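Local coordinates for protein Alpha/beta hydrolase (Xanthomonas campestris pv. campestris, PDB 2QJW) that is of unknown function but probably works as a serine hydrolase of the alpha/beta hydrolase superfamily, at residues D43-R48 against R57-R62; V91-P96 against A114-A119; A99-V104 against R167-L172; H126-E131 against L149-D154. All blocks are in the same frame, centred on the assembly; numbering follows the deposited sequence.

Contact 1 of 4, residues D43-R48 against R57-R62; sequences DLDARR and RGRLQR
Leu44, on the short helix 42-45, and Arg59, on helix 56-71, bring the two backbones closest, with 6.5 Å between Leu44 CA and Arg59 CA. Leu44 CB points toward the long helix, and the side chain sits between two ion pairs. Its CD1 packs on the backbone at Gly58 and Arg59, 3.7 Å from Gly58 C. Gly58 has no side chain, and the Leu44 methyls come close to the main chain there. The same Leu44 CD1 lies over the centre of the Arg62 guanidinium, 3.4 Å from Arg62 NH1. Asp43 meets this guanidinium tip to tip and almost coplanar with it. Arg62 grips it end-on: NH1 reaches Asp43 OD1 at 2.8 Å and NH2 reaches OD2, both on syn lone pairs. On the other side of Leu44, Arg59 grips Asp45 side-on. Arg59 NE bonds Asp45 OD1 at 2.7 Å and Arg59 NH2 bonds Asp45 OD2 at 2.8 Å. These planes are only 5° apart. The Arg59 chain is extended from CG to NE, which carries NE out to Asp45. Arg59 NH1 also bonds His11 O, and Asp45 OD2 also takes Glu14 N, which ties this pair to the loop after strand 6-10. The arrangement is a helix-helix contact with two bidentate Asp-Arg salt bridges, set in the alpha/beta hydrolase fold, with Arg59 touching Leu83, which lies within the probable nucleophile elbow.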
# COMPACT_ATOMS: atom_id res chain seq x y z
N ASP A 43 -23.67 16.22 -14.72
CA ASP A 43 -24.48 16.39 -15.94
C ASP A 43 -24.11 15.39 -16.97
O ASP A 43 -24.96 14.82 -17.65
CB ASP A 43 -24.34 17.84 -16.51
CG ASP A 43 -22.91 18.27 -16.75
OD1 ASP A 43 -22.00 17.93 -15.94
OD2 ASP A 43 -22.67 18.94 -17.81
N LEU A 44 -22.82 15.13 -17.09
CA LEU A 44 -22.27 14.24 -18.09
C LEU A 44 -22.65 12.81 -17.78
O LEU A 44 -23.07 12.02 -18.66
CB LEU A 44 -20.75 14.36 -18.12
CG LEU A 44 -20.24 15.74 -18.59
CD1 LEU A 44 -18.78 15.97 -18.18
CD2 LEU A 44 -20.48 15.95 -20.10
N ASP A 45 -22.56 12.48 -16.52
CA ASP A 45 -22.87 11.09 -16.09
C ASP A 45 -24.32 10.71 -16.35
O ASP A 45 -24.59 9.52 -16.67
CB ASP A 45 -22.54 10.88 -14.62
CG ASP A 45 -21.05 10.96 -14.34
OD1 ASP A 45 -20.29 10.96 -15.30
OD2 ASP A 45 -20.70 10.96 -13.13
N ALA A 46 -25.21 11.70 -16.26
CA ALA A 46 -26.64 11.51 -16.51
C ALA A 46 -26.96 11.34 -18.00
O ALA A 46 -28.10 10.97 -18.32
CB ALA A 46 -27.42 12.67 -15.90
N ARG A 47 -26.02 11.47 -18.90
CA ARG A 47 -26.32 11.36 -20.33
C ARG A 47 -26.18 9.92 -20.90
O ARG A 47 -25.34 9.58 -21.72
CB ARG A 47 -25.48 12.34 -21.12
CG ARG A 47 -25.88 13.78 -20.76
CD ARG A 47 -27.22 14.23 -21.46
NE ARG A 47 -27.05 14.16 -22.88
CZ ARG A 47 -26.37 15.03 -23.61
NH1 ARG A 47 -25.89 16.14 -23.07
NH2 ARG A 47 -26.21 14.79 -24.91
N ARG A 48 -27.13 9.15 -20.48
CA ARG A 48 -27.31 7.74 -20.93
C ARG A 48 -27.35 7.49 -22.42
O ARG A 48 -26.95 6.41 -22.88
CB ARG A 48 -28.61 7.22 -20.35
CG ARG A 48 -28.57 7.11 -18.82
N ARG A 57 -16.63 10.78 -23.12
CA ARG A 57 -15.83 11.68 -23.93
C ARG A 57 -15.92 13.10 -23.36
O ARG A 57 -14.91 13.79 -23.27
CB ARG A 57 -16.30 11.68 -25.37
CG ARG A 57 -15.52 12.64 -26.24
N GLY A 58 -17.12 13.49 -22.95
CA GLY A 58 -17.38 14.82 -22.36
C GLY A 58 -16.63 15.00 -21.05
O GLY A 58 -16.08 16.06 -20.76
N ARG A 59 -16.60 13.93 -20.27
CA ARG A 59 -15.84 13.92 -19.02
C ARG A 59 -14.39 14.11 -19.28
O ARG A 59 -13.73 14.91 -18.64
CB ARG A 59 -16.02 12.61 -18.27
CG ARG A 59 -16.86 12.67 -17.09
CD ARG A 59 -16.87 11.29 -16.40
NE ARG A 59 -17.58 11.23 -15.17
CZ ARG A 59 -17.05 11.15 -13.95
NH1 ARG A 59 -15.74 11.22 -13.76
NH2 ARG A 59 -17.87 11.05 -12.94
N LEU A 60 -13.86 13.37 -20.25
CA LEU A 60 -12.48 13.50 -20.62
C LEU A 60 -12.15 14.92 -21.08
O LEU A 60 -11.11 15.48 -20.71
CB LEU A 60 -12.08 12.52 -21.77
CG LEU A 60 -12.11 11.05 -21.37
CD1 LEU A 60 -12.30 10.09 -22.60
CD2 LEU A 60 -10.89 10.69 -20.61
N GLN A 61 -13.00 15.48 -21.93
CA GLN A 61 -12.75 16.84 -22.46
C GLN A 61 -12.84 17.87 -21.36
O GLN A 61 -11.98 18.76 -21.31
CB GLN A 61 -13.74 17.17 -23.57
CG GLN A 61 -13.55 18.59 -24.15
CD GLN A 61 -12.25 18.74 -24.92
OE1 GLN A 61 -11.74 17.77 -25.49
NE2 GLN A 61 -11.73 19.97 -24.98
N ARG A 62 -13.79 17.74 -20.45
CA ARG A 62 -13.93 18.73 -19.39
C ARG A 62 -12.69 18.69 -18.48
O ARG A 62 -12.13 19.74 -18.11
CB ARG A 62 -15.18 18.49 -18.62
CG ARG A 62 -15.40 19.45 -17.47
CD ARG A 62 -16.72 19.33 -16.82
NE ARG A 62 -17.79 19.66 -17.76
CZ ARG A 62 -19.06 19.36 -17.52
NH1 ARG A 62 -19.42 18.82 -16.37
NH2 ARG A 62 -19.99 19.63 -18.42

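Contact 2 of 4, residues V91-P96 against A114-A119; sequences VSLQVP and ALDAAA
Leu93 lays its CD2 methyl against the peptide between Ala117 and Ala118, 3.4 Å from Ala117 C. The other methyl, Leu93 CD1, turns to Asp116 and lies 4.2 Å from Asp116 CB. The two side chains cross at about a right angle. Leu93 CD2 is 4.0 Å from Asp116 OD2, a distance of plain packing. Asp116 OD1 has its own partner in a salt bridge with Arg145 and takes a weak bond from Ala117 N. Next to Leu93, in the C-terminal part of helix 83-92, Ser92 supplies the polar link. Its OG stands between the backbone N and the carbonyl carbon, chi1 70°. There it accepts a hydrogen bond from Ala118 N, 3.0 Å from Ser92 OG and nearly straight at 175°. The hydroxyl also bonds Ala89 O, one turn back in its own helix. Ala118 CB fits close beside, 3.4 Å from Ser92 O. Ala117 CB touches the hydroxyl more loosely, at 3.9 Å from Ser92 OG. The contact thus joins the C-terminal part of helix 83-92 to the irregular loop that leads into strand 122-127. The loop makes no regular strand here, and one of its peptide N-H groups is met by a side chain. Because Ala89 O is a pure acceptor, Ser92 gives its proton to the helix and offers its oxygen to the loop, so one hydroxyl satisfies a polar group on each.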
# COMPACT_ATOMS: atom_id res chain seq x y z
N VAL A 91 -6.27 11.65 -19.12
CA VAL A 91 -5.89 13.05 -19.26
C VAL A 91 -4.42 13.24 -19.02
O VAL A 91 -3.81 14.11 -19.64
CB VAL A 91 -6.79 13.98 -18.38
CG1 VAL A 91 -6.20 15.42 -18.25
CG2 VAL A 91 -8.20 13.96 -18.98
N SER A 92 -3.77 12.42 -18.17
CA SER A 92 -2.34 12.57 -17.95
C SER A 92 -1.51 12.37 -19.23
O SER A 92 -0.39 12.82 -19.28
CB SER A 92 -1.81 11.60 -16.88
OG SER A 92 -1.82 10.25 -17.31
N LEU A 93 -2.09 11.66 -20.20
CA LEU A 93 -1.53 11.36 -21.51
C LEU A 93 -1.53 12.59 -22.41
O LEU A 93 -0.78 12.60 -23.41
CB LEU A 93 -2.32 10.26 -22.22
CG LEU A 93 -2.58 8.85 -21.59
CD1 LEU A 93 -3.68 8.08 -22.33
CD2 LEU A 93 -1.33 8.10 -21.58
N GLN A 94 -2.32 13.61 -22.04
CA GLN A 94 -2.53 14.82 -22.85
C GLN A 94 -2.05 16.14 -22.28
O GLN A 94 -2.04 17.13 -23.02
CB GLN A 94 -4.06 14.90 -23.10
CG GLN A 94 -4.52 13.75 -23.96
CD GLN A 94 -5.88 14.02 -24.63
OE1 GLN A 94 -6.82 13.27 -24.46
NE2 GLN A 94 -5.98 15.13 -25.35
N VAL A 95 -1.70 16.17 -21.00
CA VAL A 95 -1.23 17.33 -20.31
C VAL A 95 0.00 16.94 -19.46
O VAL A 95 0.11 15.80 -19.04
CB VAL A 95 -2.36 17.98 -19.43
CG1 VAL A 95 -2.51 17.30 -18.06
CG2 VAL A 95 -2.12 19.46 -19.23
N PRO A 96 0.95 17.85 -19.22
CA PRO A 96 2.06 17.41 -18.34
C PRO A 96 1.53 17.30 -16.92
O PRO A 96 1.06 18.28 -16.34
CB PRO A 96 3.12 18.48 -18.53
CG PRO A 96 2.42 19.66 -19.04
CD PRO A 96 1.18 19.22 -19.74
N ALA A 114 -8.71 1.34 -23.38
CA ALA A 114 -8.29 0.73 -22.14
C ALA A 114 -7.51 1.76 -21.32
O ALA A 114 -6.97 2.76 -21.83
CB ALA A 114 -7.41 -0.45 -22.43
N LEU A 115 -7.52 1.53 -20.02
CA LEU A 115 -6.82 2.40 -19.10
C LEU A 115 -5.38 2.51 -19.49
O LEU A 115 -4.73 1.52 -19.73
CB LEU A 115 -6.89 1.82 -17.71
CG LEU A 115 -6.34 2.65 -16.52
CD1 LEU A 115 -7.18 3.92 -16.22
CD2 LEU A 115 -6.19 1.77 -15.32
N ASP A 116 -4.87 3.76 -19.51
CA ASP A 116 -3.45 4.05 -19.74
C ASP A 116 -3.16 5.34 -19.01
O ASP A 116 -4.05 6.06 -18.64
CB ASP A 116 -3.13 4.11 -21.23
CG ASP A 116 -1.66 4.00 -21.54
OD1 ASP A 116 -0.88 3.57 -20.72
OD2 ASP A 116 -1.34 4.27 -22.72
N ALA A 117 -1.87 5.64 -18.86
CA ALA A 117 -1.42 6.77 -18.10
C ALA A 117 -0.01 7.19 -18.55
O ALA A 117 0.75 6.38 -19.06
CB ALA A 117 -1.42 6.43 -16.61
N ALA A 118 0.31 8.44 -18.27
CA ALA A 118 1.65 8.96 -18.50
C ALA A 118 2.62 8.22 -17.60
O ALA A 118 2.27 7.70 -16.53
CB ALA A 118 1.66 10.42 -18.13
N ALA A 119 3.88 8.24 -18.00
CA ALA A 119 4.97 7.58 -17.29
C ALA A 119 5.52 8.44 -16.17
O ALA A 119 6.69 8.75 -16.11
CB ALA A 119 6.05 7.18 -18.29

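Contact 3 of 4, residues A99-V104 against R167-L172; sequences ALFLMV and RAFAEL
Phe101 and Phe169 form the centre of a buried helix-on-sheet contact, where helix 162-174 packs on strand 99-103 through apolar side chains, with no hydrogen bond between the segments. The two short segments run antiparallel, with axes 9.4 Å apart at their closest and an angle of 172° between their directions. The Phe101 ring has Phe169 CB over its centre, a CH-pi contact with 3.9 Å from Phe169 CB to the ring centroid. That carbon stands only 8° off the ring normal. The two rings themselves meet obliquely, with their planes at 43°. Phe169 CD1 comes within 3.4 Å of Phe101 CG, a tight fit. Phe101 CB points toward the helix, and CG is anti to the backbone N, chi1 -176°. Such packing belongs to the alpha/beta hydrolase fold, in which helices flank both faces of a central parallel sheet; strand 99-103 is an inner strand here, and the helix is the last of the chain. One edge of the Phe101 ring meets Ala168, with CE1 3.8 Å from Ala168 CB. Leu172 closes the other end of the contact. Its CD2 lies 3.9 Å from Phe101 CB, and its CD1 reaches Ala99 CB at 4.1 Å. Leu25 and Val28 of helix 20-31 pack on Phe169. On another side of the helix, Arg167 makes a salt bridge with Glu171 of the second subunit.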
# COMPACT_ATOMS: atom_id res chain seq x y z
N ALA A 99 1.96 13.78 -11.16
CA ALA A 99 1.71 12.46 -10.51
C ALA A 99 0.24 12.16 -10.60
O ALA A 99 -0.58 13.04 -10.86
CB ALA A 99 2.14 12.47 -9.04
N LEU A 100 -0.07 10.88 -10.37
CA LEU A 100 -1.42 10.35 -10.54
C LEU A 100 -1.82 9.47 -9.37
O LEU A 100 -1.10 8.51 -9.05
CB LEU A 100 -1.42 9.54 -11.82
CG LEU A 100 -2.70 8.99 -12.40
CD1 LEU A 100 -3.75 10.15 -12.72
CD2 LEU A 100 -2.38 8.14 -13.64
N PHE A 101 -2.98 9.74 -8.77
CA PHE A 101 -3.50 8.98 -7.65
C PHE A 101 -4.84 8.36 -8.05
O PHE A 101 -5.80 9.09 -8.36
CB PHE A 101 -3.68 9.80 -6.37
CG PHE A 101 -4.12 8.98 -5.22
CD1 PHE A 101 -3.25 8.14 -4.61
CD2 PHE A 101 -5.40 9.05 -4.77
CE1 PHE A 101 -3.65 7.39 -3.51
CE2 PHE A 101 -5.82 8.28 -3.69
CZ PHE A 101 -4.95 7.44 -3.06
N LEU A 102 -4.89 7.04 -8.08
CA LEU A 102 -6.08 6.36 -8.60
C LEU A 102 -6.68 5.45 -7.59
O LEU A 102 -6.07 4.51 -7.14
CB LEU A 102 -5.68 5.53 -9.79
CG LEU A 102 -4.86 6.16 -10.92
CD1 LEU A 102 -4.49 5.19 -12.08
CD2 LEU A 102 -5.62 7.36 -11.49
N MSE A 103 -7.92 5.72 -7.20
CA MSE A 103 -8.73 4.81 -6.36
C MSE A 103 -9.60 3.96 -7.29
O MSE A 103 -10.24 4.49 -8.19
CB MSE A 103 -9.57 5.54 -5.35
CG MSE A 103 -8.74 6.42 -4.40
SE MSE A 103 -9.74 7.40 -3.12
CE MSE A 103 -10.44 8.63 -4.35
N VAL A 104 -9.59 2.64 -7.06
CA VAL A 104 -10.41 1.63 -7.80
C VAL A 104 -10.54 1.99 -9.29
O VAL A 104 -11.63 2.17 -9.81
CB VAL A 104 -11.79 1.34 -7.10
CG1 VAL A 104 -11.52 0.57 -5.80
CG2 VAL A 104 -12.57 2.58 -6.82
N ARG A 167 -4.30 8.70 3.42
CA ARG A 167 -2.93 8.59 3.80
C ARG A 167 -2.06 8.23 2.59
O ARG A 167 -0.93 8.74 2.47
CB ARG A 167 -2.76 7.56 4.94
CG ARG A 167 -3.05 8.14 6.28
CD ARG A 167 -2.76 7.14 7.35
NE ARG A 167 -3.81 6.14 7.41
CZ ARG A 167 -4.91 6.23 8.16
NH1 ARG A 167 -5.18 7.30 8.90
NH2 ARG A 167 -5.78 5.23 8.11
N ALA A 168 -2.54 7.34 1.70
CA ALA A 168 -1.77 6.97 0.50
C ALA A 168 -1.62 8.22 -0.37
O ALA A 168 -0.58 8.45 -0.93
CB ALA A 168 -2.44 5.84 -0.27
N PHE A 169 -2.69 9.01 -0.51
CA PHE A 169 -2.58 10.23 -1.29
C PHE A 169 -1.58 11.22 -0.68
O PHE A 169 -0.78 11.85 -1.39
CB PHE A 169 -3.96 10.88 -1.43
CG PHE A 169 -4.02 12.05 -2.38
CD1 PHE A 169 -3.49 11.97 -3.64
CD2 PHE A 169 -4.73 13.18 -2.01
CE1 PHE A 169 -3.59 13.07 -4.49
CE2 PHE A 169 -4.83 14.27 -2.86
CZ PHE A 169 -4.27 14.21 -4.05
N ALA A 170 -1.64 11.38 0.63
CA ALA A 170 -0.71 12.23 1.31
C ALA A 170 0.71 11.80 1.06
O ALA A 170 1.61 12.62 0.88
CB ALA A 170 -1.02 12.18 2.86
N GLU A 171 0.96 10.51 1.12
CA GLU A 171 2.29 9.99 0.88
C GLU A 171 2.80 10.28 -0.52
O GLU A 171 4.02 10.51 -0.74
CB GLU A 171 2.29 8.49 1.12
CG GLU A 171 2.24 8.16 2.59
CD GLU A 171 1.75 6.75 2.87
OE1 GLU A 171 1.58 5.94 1.92
OE2 GLU A 171 1.51 6.47 4.06
N LEU A 172 1.88 10.24 -1.48
CA LEU A 172 2.21 10.61 -2.86
C LEU A 172 2.54 12.09 -2.89
O LEU A 172 3.64 12.44 -3.40
CB LEU A 172 1.06 10.34 -3.81
CG LEU A 172 1.35 10.74 -5.25
CD1 LEU A 172 2.43 9.92 -5.90
CD2 LEU A 172 0.07 10.62 -6.05

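Contact 4 of 4, residues H126-E131 against L149-D154; sequences HAWHDE and LLLVDD
A beta-alpha-beta crossover joins strand 122-127 to strand 148-152 through helix 135-145, and the turn that begins at Ala127 carries Asp130, the probable acid of a Ser-His-Asp triad. The strands are parallel, with His126 paired to Leu151 and Ala127 to Val152. His126 N bonds Leu150 O at 2.8 Å. His126 O takes Val152 N and also a CA-H contact from Leu151. Trp128 N adds a further bond to Val152 O at 2.9 Å. Ala127 to Asp130 form a type I turn that already includes Trp128, and within it His129 N bonds Asp154 O. Trp128 lays one indole face on Leu151. Leu151 CB is 3.6 Å from Trp128 CE2, offset toward the rim. The side chains cross at about a right angle, and Leu151 CD1 continues the contact to Trp128 CH2 at 3.7 Å. Trp128 NE1 bonds Ala147 O of the second subunit. Leu149 to Leu151 also pair antiparallel with a strand of that subunit, so the sheet continues across the dimer. His129 approaches Asp153 with its ring edge, NE2 2.8 Å from Asp153 OD1. This bond is weak, bent to 125°, and the ring and carboxylate planes are 68° apart. Asp130 OD2 bonds His156 ND1, while its OD1 takes Leu132 N and Ile133 N. Backbone bonds to Val152 and Asp154 tie the turn to segment 149-154, and the backbone N-H groups of Leu132 and Ile133 help hold the Asp130 carboxylate, consistent with an acid held in place to position the triad histidine.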
# COMPACT_ATOMS: atom_id res chain seq x y z
N HIS A 126 -6.68 -0.08 -4.39
CA HIS A 126 -7.76 -0.94 -4.89
C HIS A 126 -8.24 -1.88 -3.83
O HIS A 126 -7.59 -2.17 -2.84
CB HIS A 126 -7.27 -1.71 -6.09
CG HIS A 126 -8.36 -2.23 -6.93
ND1 HIS A 126 -9.20 -1.39 -7.61
CD2 HIS A 126 -8.75 -3.49 -7.21
CE1 HIS A 126 -10.10 -2.13 -8.26
NE2 HIS A 126 -9.84 -3.40 -8.01
N ALA A 127 -9.48 -2.31 -4.04
CA ALA A 127 -10.20 -3.24 -3.12
C ALA A 127 -9.99 -4.69 -3.52
O ALA A 127 -10.31 -5.05 -4.66
CB ALA A 127 -11.67 -2.88 -3.16
N TRP A 128 -9.54 -5.52 -2.59
CA TRP A 128 -9.43 -6.93 -2.85
C TRP A 128 -10.76 -7.50 -3.37
O TRP A 128 -10.69 -8.42 -4.22
CB TRP A 128 -9.09 -7.69 -1.56
CG TRP A 128 -7.67 -7.74 -1.17
CD1 TRP A 128 -7.15 -7.33 -0.00
CD2 TRP A 128 -6.58 -8.26 -1.93
NE1 TRP A 128 -5.79 -7.54 0.02
CE2 TRP A 128 -5.42 -8.14 -1.14
CE3 TRP A 128 -6.47 -8.88 -3.20
CZ2 TRP A 128 -4.21 -8.56 -1.56
CZ3 TRP A 128 -5.22 -9.32 -3.60
CH2 TRP A 128 -4.12 -9.15 -2.79
N HIS A 129 -11.88 -7.04 -2.83
CA HIS A 129 -13.20 -7.61 -3.11
C HIS A 129 -14.02 -6.78 -4.05
O HIS A 129 -15.25 -6.90 -4.05
CB HIS A 129 -13.96 -7.82 -1.83
CG HIS A 129 -13.16 -8.52 -0.81
ND1 HIS A 129 -12.72 -9.81 -1.00
CD2 HIS A 129 -12.69 -8.12 0.40
CE1 HIS A 129 -12.02 -10.18 0.06
NE2 HIS A 129 -12.01 -9.18 0.93
N ASP A 130 -13.38 -5.99 -4.90
CA ASP A 130 -14.09 -5.19 -5.84
C ASP A 130 -14.91 -6.14 -6.74
O ASP A 130 -14.35 -7.05 -7.35
CB ASP A 130 -13.12 -4.38 -6.68
CG ASP A 130 -13.76 -3.28 -7.44
OD1 ASP A 130 -14.80 -3.48 -8.09
OD2 ASP A 130 -13.24 -2.14 -7.36
N GLU A 131 -16.22 -5.95 -6.75
CA GLU A 131 -17.12 -6.78 -7.58
C GLU A 131 -17.14 -6.36 -9.05
O GLU A 131 -17.53 -7.18 -9.92
CB GLU A 131 -18.56 -6.75 -7.00
CG GLU A 131 -19.25 -5.38 -7.10
CD GLU A 131 -20.64 -5.26 -6.50
OE1 GLU A 131 -20.95 -5.99 -5.57
OE2 GLU A 131 -21.40 -4.39 -6.97
N LEU A 149 0.98 0.13 -5.50
CA LEU A 149 -0.36 -0.47 -5.37
C LEU A 149 -0.60 -0.88 -3.95
O LEU A 149 0.14 -1.65 -3.39
CB LEU A 149 -0.52 -1.68 -6.27
CG LEU A 149 -1.86 -2.43 -6.22
CD1 LEU A 149 -3.05 -1.56 -6.51
CD2 LEU A 149 -1.80 -3.58 -7.26
N LEU A 150 -1.69 -0.36 -3.40
CA LEU A 150 -2.22 -0.73 -2.06
C LEU A 150 -3.55 -1.42 -2.21
O LEU A 150 -4.45 -0.86 -2.82
CB LEU A 150 -2.42 0.50 -1.16
CG LEU A 150 -2.96 0.25 0.23
CD1 LEU A 150 -1.87 -0.45 1.03
CD2 LEU A 150 -3.35 1.56 0.92
N LEU A 151 -3.57 -2.66 -1.75
CA LEU A 151 -4.77 -3.51 -1.76
C LEU A 151 -5.26 -3.58 -0.34
O LEU A 151 -4.55 -3.99 0.57
CB LEU A 151 -4.43 -4.90 -2.37
CG LEU A 151 -4.09 -4.87 -3.86
CD1 LEU A 151 -3.04 -5.88 -4.20
CD2 LEU A 151 -5.39 -5.05 -4.65
N VAL A 152 -6.55 -3.31 -0.22
CA VAL A 152 -7.23 -3.30 1.08
C VAL A 152 -8.45 -4.22 1.10
O VAL A 152 -9.03 -4.54 0.06
CB VAL A 152 -7.68 -1.88 1.49
CG1 VAL A 152 -6.49 -0.92 1.61
CG2 VAL A 152 -8.67 -1.28 0.50
N ASP A 153 -8.76 -4.67 2.30
CA ASP A 153 -9.91 -5.57 2.53
C ASP A 153 -11.20 -4.83 2.49
O ASP A 153 -11.68 -4.37 3.53
CB ASP A 153 -9.71 -6.28 3.85
CG ASP A 153 -10.83 -7.27 4.17
OD1 ASP A 153 -11.57 -7.58 3.23
OD2 ASP A 153 -10.85 -7.75 5.33
N ASP A 154 -11.73 -4.63 1.28
CA ASP A 154 -12.92 -3.80 1.11
C ASP A 154 -13.49 -4.17 -0.27
O ASP A 154 -12.88 -4.91 -1.05
CB ASP A 154 -12.61 -2.29 1.21
CG ASP A 154 -13.73 -1.46 1.76
OD1 ASP A 154 -14.93 -1.81 1.67
OD2 ASP A 154 -13.47 -0.40 2.38

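Contacts 1 and 2 come first along the chain. Their centres are 18 Å apart, and they touch where helix 56-71 meets helix 83-92, at Leu60 and Val91. Contacts 2 and 3 cross in sequence and meet where Ala117 packs on Leu100 of strand 99-103. Contact 4 falls, in sequence, between the two segments of contact 3, with centres 14 Å apart. These two share the parallel sheet, since strands 99-103 and 122-127 are neighbours, and Val104 touches His126 and Asp130. Contact 1 lies far from contact 4, about 27 Å between centres. Contacts 3 and 4 both reach the second subunit: contact 3 through helix 162-174, contact 4 through strand 148-152, which extends the sheet into it.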